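Local coordinates for tail spike protein (Acinetobacter phage vB_AbaP_AS12, PDB 6EU4) that forms a trimeric tailspike that probably recognises capsular polysaccharide on the surface of Acinetobacter baumannii and cleaves it as the phage attaches, at the interface of chains A and B. Sequence-based numbering; all coordinates share one arbitrary frame. Chains: chain A/B, Tail spike protein.

The interface of chains A and B. Residues chain A 17-19; chain B 16-18.
A:Asp17 and B:Asp17 bring their side chains together nearly at a right angle in the modelled N-terminal stretch of this tailspike, a phage homotrimer with a beta-helical body. Their carboxylate planes are turned 80° apart. OD2 of A:Asp17 lies 3.1 Å from OD2 of B:Asp17. If both carboxylates were charged they would probably repel at this spacing; a shared proton could relieve that, though the coordinates show none. The B:Asp17 carboxylate also packs against the other aspartate's methylene, its CG 3.6 Å from CB of A:Asp17. In both residues CG sits beside the backbone N and opposite the carbonyl carbon (chi1 near -60° in each), which brings the B:Asp17 carboxylate over the A:Asp17 methylene and leaves OD2 of each acid beside the other.

Next to this acidic pair, A:Lys19 and B:Asp17 form an antiparallel beta bridge. The amide N of B:Val18 reaches the carbonyl O of A:Val18 in a weak hydrogen bond of 3.3 Å. The side chains of A:Val18 and B:Val18 lie alongside each other and point the same way, with CG1 of A:Val18 and CG2 of B:Val18 in loose apolar contact at 4.1 Å. Water 1 links the backbones as well, 3.1 Å from O of A:Val18 and about as close to O of B:Val18. Its contacts with the two valine amides are weak, so the carbonyls probably do most to hold it.

A:Lys19 runs out nearly straight until a bend at the last torsion (chi4 48°), its chain slanting across the side chain of B:Val16. The terminal amine NZ thereby comes 3.6 Å from the methyl CG2 of B:Val16. The same amine lies 5.8 Å from OD1 of B:Asp17, too far for a salt bridge, although its charge may still temper the negative potential around the paired acids.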
ATOM      1  N   ASP A  17     -43.422 -30.189  35.591  1.00 54.62           N
ATOM      2  CA  ASP A  17     -43.297 -28.864  35.003  1.00 52.10           C
ATOM      3  C   ASP A  17     -41.973 -28.221  35.389  1.00 48.60           C
ATOM      4  O   ASP A  17     -41.269 -28.676  36.290  1.00 49.07           O
ATOM      5  CB  ASP A  17     -44.455 -27.973  35.459  1.00 57.49           C
ATOM      6  CG  ASP A  17     -45.812 -28.549  35.113  1.00 63.70           C
ATOM      7  OD1 ASP A  17     -45.866 -29.527  34.332  1.00 65.75           O
ATOM      8  OD2 ASP A  17     -46.825 -28.022  35.629  1.00 65.73           O
ATOM      9  N   VAL A  18     -41.648 -27.134  34.692  1.00 41.67           N
ATOM     10  CA  VAL A  18     -40.483 -26.327  35.025  1.00 40.72           C
ATOM     11  C   VAL A  18     -40.808 -25.473  36.243  1.00 42.47           C
ATOM     12  O   VAL A  18     -41.788 -24.719  36.240  1.00 44.27           O
ATOM     13  CB  VAL A  18     -40.070 -25.447  33.832  1.00 37.83           C
ATOM     14  CG1 VAL A  18     -38.874 -24.590  34.200  1.00 36.49           C
ATOM     15  CG2 VAL A  18     -39.771 -26.305  32.611  1.00 36.54           C
ATOM     16  N   LYS A  19     -39.982 -25.590  37.285  1.00 44.92           N
ATOM     17  CA  LYS A  19     -40.180 -24.869  38.536  1.00 44.12           C
ATOM     18  C   LYS A  19     -39.472 -23.523  38.485  1.00 40.04           C
ATOM     19  O   LYS A  19     -38.342 -23.427  37.999  1.00 39.88           O
ATOM     20  CB  LYS A  19     -39.645 -25.679  39.719  1.00 49.77           C
ATOM     21  CG  LYS A  19     -39.652 -24.907  41.041  1.00 56.07           C
ATOM     22  CD  LYS A  19     -39.279 -25.788  42.235  1.00 61.02           C
ATOM     23  CE  LYS A  19     -39.655 -25.142  43.576  1.00 63.87           C
ATOM     24  NZ  LYS A  19     -41.057 -24.614  43.610  1.00 65.69           N
TER
ATOM     25  N   VAL B  16     -45.711 -20.893  40.694  1.00 62.41           N
ATOM     26  CA  VAL B  16     -44.710 -21.896  41.042  1.00 62.94           C
ATOM     27  C   VAL B  16     -44.087 -22.475  39.769  1.00 58.69           C
ATOM     28  O   VAL B  16     -42.884 -22.739  39.720  1.00 55.65           O
ATOM     29  CB  VAL B  16     -45.325 -23.003  41.920  1.00 69.43           C
ATOM     30  CG1 VAL B  16     -46.609 -23.541  41.287  1.00 72.15           C
ATOM     31  CG2 VAL B  16     -44.320 -24.130  42.180  1.00 70.16           C
ATOM     32  N   ASP B  17     -44.907 -22.667  38.740  1.00 56.90           N
ATOM     33  CA  ASP B  17     -44.460 -23.208  37.464  1.00 54.58           C
ATOM     34  C   ASP B  17     -44.612 -22.156  36.377  1.00 50.06           C
ATOM     35  O   ASP B  17     -45.349 -21.181  36.526  1.00 51.29           O
ATOM     36  CB  ASP B  17     -45.253 -24.465  37.086  1.00 58.98           C
ATOM     37  CG  ASP B  17     -45.076 -25.603  38.088  1.00 61.61           C
ATOM     38  OD1 ASP B  17     -44.031 -25.664  38.777  1.00 61.31           O
ATOM     39  OD2 ASP B  17     -45.989 -26.448  38.178  1.00 64.59           O
ATOM     40  N   VAL B  18     -43.902 -22.362  35.275  1.00 44.46           N
ATOM     41  CA  VAL B  18     -43.928 -21.421  34.160  1.00 41.53           C
ATOM     42  C   VAL B  18     -45.216 -21.620  33.375  1.00 42.78           C
ATOM     43  O   VAL B  18     -45.534 -22.739  32.961  1.00 45.96           O
ATOM     44  CB  VAL B  18     -42.700 -21.613  33.255  1.00 38.21           C
ATOM     45  CG1 VAL B  18     -42.778 -20.698  32.041  1.00 35.75           C
ATOM     46  CG2 VAL B  18     -41.418 -21.351  34.027  1.00 37.86           C
TER
HETATM   47  O   HOH W   1     -43.989 -25.048  34.035  1.00 34.97           O